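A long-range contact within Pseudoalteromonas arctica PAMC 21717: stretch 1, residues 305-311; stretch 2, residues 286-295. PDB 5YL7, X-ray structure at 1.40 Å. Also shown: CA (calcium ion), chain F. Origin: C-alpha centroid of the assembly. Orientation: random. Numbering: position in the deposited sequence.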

# COMPACT_ATOMS: atom_id res chain seq x y z
N GLU A 305 11.23 -9.88 -12.29
CA GLU A 305 11.93 -8.80 -12.94
C GLU A 305 11.59 -7.47 -12.27
O GLU A 305 12.46 -6.59 -12.08
CB GLU A 305 11.59 -8.67 -14.41
CG GLU A 305 12.24 -9.74 -15.27
CD GLU A 305 11.67 -9.79 -16.64
OE1 GLU A 305 10.56 -9.43 -17.01
OE2 GLU A 305 12.47 -10.36 -17.45
N ILE A 306 10.33 -7.24 -11.86
CA ILE A 306 9.96 -6.01 -11.17
C ILE A 306 10.65 -5.89 -9.85
O ILE A 306 11.22 -4.83 -9.52
CB ILE A 306 8.44 -5.84 -11.07
CG1 ILE A 306 7.78 -5.85 -12.43
CG2 ILE A 306 8.12 -4.64 -10.21
CD1 ILE A 306 6.25 -5.85 -12.38
N GLU A 307 10.67 -6.97 -9.07
CA GLU A 307 11.41 -6.95 -7.80
C GLU A 307 12.89 -6.60 -8.05
O GLU A 307 13.50 -5.84 -7.32
CB GLU A 307 11.24 -8.26 -7.07
CG GLU A 307 12.01 -8.33 -5.75
CD GLU A 307 11.63 -9.42 -4.86
OE1 GLU A 307 10.86 -10.34 -5.23
OE2 GLU A 307 12.11 -9.43 -3.69
N SER A 308 13.48 -7.27 -9.05
CA SER A 308 14.91 -7.02 -9.37
C SER A 308 15.12 -5.58 -9.73
O SER A 308 16.12 -4.97 -9.26
CB SER A 308 15.35 -7.97 -10.38
OG SER A 308 16.78 -7.69 -10.62
N ILE A 309 14.32 -4.97 -10.55
CA ILE A 309 14.49 -3.58 -10.92
C ILE A 309 14.37 -2.70 -9.71
O ILE A 309 15.22 -1.81 -9.48
CB ILE A 309 13.46 -3.16 -12.04
CG1 ILE A 309 13.82 -3.83 -13.34
CG2 ILE A 309 13.46 -1.65 -12.20
CD1 ILE A 309 12.70 -3.85 -14.37
N LEU A 310 13.37 -2.91 -8.85
CA LEU A 310 13.18 -2.10 -7.63
C LEU A 310 14.43 -2.20 -6.78
O LEU A 310 14.93 -1.19 -6.26
CB LEU A 310 12.01 -2.60 -6.84
CG LEU A 310 10.63 -2.23 -7.42
CD1 LEU A 310 9.52 -3.08 -6.73
CD2 LEU A 310 10.29 -0.75 -7.28
N LYS A 311 14.94 -3.41 -6.53
CA LYS A 311 16.07 -3.66 -5.63
C LYS A 311 17.37 -3.14 -6.24
O LYS A 311 18.24 -2.67 -5.50
CB LYS A 311 16.22 -5.12 -5.32
CG LYS A 311 15.06 -5.66 -4.45
CD LYS A 311 15.21 -7.16 -4.09
CE LYS A 311 16.33 -7.31 -3.13
NZ LYS A 311 16.24 -8.65 -2.46
CA CA F . 11.78 -10.51 -1.48
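Stretch 2 286-295: HVAGVAALIK

Residues 286-295 show how a helix can cross another at a steep angle. The stretch is helical throughout, part of a helix that extends beyond it at both ends, and its backbone repeats the i to i+4 hydrogen bond, as from Ala 291 N to Val 287 O (2.8 Å). Residues 305-311 form a segment of another helix, with Leu 310 N hydrogen-bonded to Ile 306 O at 3.0 Å. The N-to-C directions differ by 113°, and the axes approach to 10.2 Å. The backbones are nearest at Ile 306 and Ala 291, whose CA atoms lie 6.4 Å apart; the small alanine side chain meets the isoleucine there, CB of Ala 291 being 3.9 Å from CG2 of Ile 306.

Around this point the fit is of the knob-into-hole kind. Leu 310 sits among Val 287, Val 290, Ala 291 and Ile 294, residues spaced so that successive helical turns supply the walls of the hole. Leu 310 CD1 lies 3.8 Å from Val 287 CG1, while Leu 310 CD2 is 3.7 Å from both Val 290 CG1 and Ile 294 CD1. Although the CA-to-CB bond of Leu 310 points sideways, the end of its side chain comes nearer to the partner helix. Ile 294 points toward stretch 1 and bridges three residues: besides Leu 310, it meets Ile 309, Ile 294 CD1 lying 3.7 Å from Ile 309 CG2, and Ile 306, Ile 294 CG2 lying 4.1 Å from Ile 306 CG1. Farther along, the aliphatic part of Lys 295 extends the contact, Lys 295 CD lying 4.2 Å from Ile 306 CD1. Ala 288 and Ala 292 point away and take no part. No hydrogen bond joins the stretches, and 349 Å² of surface is buried, both sides summed.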

# COMPACT_ATOMS: atom_id res chain seq x y z
N HIS A 286 4.15 3.46 -1.80
CA HIS A 286 5.16 4.12 -2.64
C HIS A 286 5.79 3.12 -3.55
O HIS A 286 6.01 3.37 -4.78
CB HIS A 286 6.20 4.85 -1.80
CG HIS A 286 5.74 6.14 -1.14
ND1 HIS A 286 5.16 6.20 0.10
CD2 HIS A 286 5.82 7.44 -1.58
CE1 HIS A 286 4.92 7.49 0.35
NE2 HIS A 286 5.32 8.26 -0.63
N VAL A 287 6.20 1.98 -3.01
CA VAL A 287 6.85 0.94 -3.79
C VAL A 287 5.86 0.28 -4.79
O VAL A 287 6.27 0.03 -5.94
CB VAL A 287 7.51 -0.09 -2.87
CG1 VAL A 287 8.18 -1.22 -3.64
CG2 VAL A 287 8.44 0.60 -1.94
N ALA A 288 4.64 0.06 -4.39
CA ALA A 288 3.64 -0.47 -5.30
C ALA A 288 3.43 0.48 -6.43
O ALA A 288 3.28 0.05 -7.56
CB ALA A 288 2.35 -0.77 -4.55
N GLY A 289 3.42 1.79 -6.12
CA GLY A 289 3.28 2.74 -7.23
C GLY A 289 4.46 2.68 -8.16
O GLY A 289 4.28 2.75 -9.39
N VAL A 290 5.70 2.59 -7.67
CA VAL A 290 6.84 2.42 -8.58
C VAL A 290 6.76 1.15 -9.34
O VAL A 290 7.13 1.14 -10.55
CB VAL A 290 8.19 2.66 -7.85
CG1 VAL A 290 9.36 2.49 -8.81
CG2 VAL A 290 8.22 4.06 -7.25
N ALA A 291 6.30 0.06 -8.74
CA ALA A 291 6.07 -1.16 -9.52
C ALA A 291 5.12 -0.91 -10.69
O ALA A 291 5.37 -1.46 -11.80
CB ALA A 291 5.53 -2.26 -8.60
N ALA A 292 4.09 -0.12 -10.51
CA ALA A 292 3.21 0.26 -11.59
C ALA A 292 3.92 1.11 -12.61
O ALA A 292 3.63 0.93 -13.84
CB ALA A 292 1.94 0.94 -11.07
N LEU A 293 4.78 2.04 -12.24
CA LEU A 293 5.56 2.82 -13.22
C LEU A 293 6.38 1.88 -14.04
O LEU A 293 6.46 2.01 -15.30
CB LEU A 293 6.40 3.88 -12.56
CG LEU A 293 5.70 4.85 -11.65
CD1 LEU A 293 6.68 5.92 -11.16
CD2 LEU A 293 4.48 5.48 -12.31
N ILE A 294 7.08 0.96 -13.43
CA ILE A 294 7.87 -0.05 -14.10
C ILE A 294 7.05 -0.80 -15.04
O ILE A 294 7.50 -1.06 -16.23
CB ILE A 294 8.57 -1.00 -13.06
CG1 ILE A 294 9.63 -0.28 -12.30
CG2 ILE A 294 9.09 -2.23 -13.75
CD1 ILE A 294 10.03 -0.99 -10.99
N LYS A 295 5.86 -1.27 -14.70
CA LYS A 295 5.01 -2.08 -15.58
C LYS A 295 4.53 -1.25 -16.76
O LYS A 295 4.37 -1.87 -17.84
CB LYS A 295 3.86 -2.67 -14.75
CG LYS A 295 3.05 -3.70 -15.48
CD LYS A 295 3.84 -4.96 -15.73
CE LYS A 295 2.94 -6.08 -16.23
NZ LYS A 295 3.60 -7.29 -16.52
O HOH W 1 11.11 -12.21 -3.23
O HOH W 2 14.02 -10.52 0.30
O HOH W 3 13.78 -11.78 -1.69
O HOH W 4 12.15 -10.66 0.94
O HOH W 5 10.51 -12.44 -0.43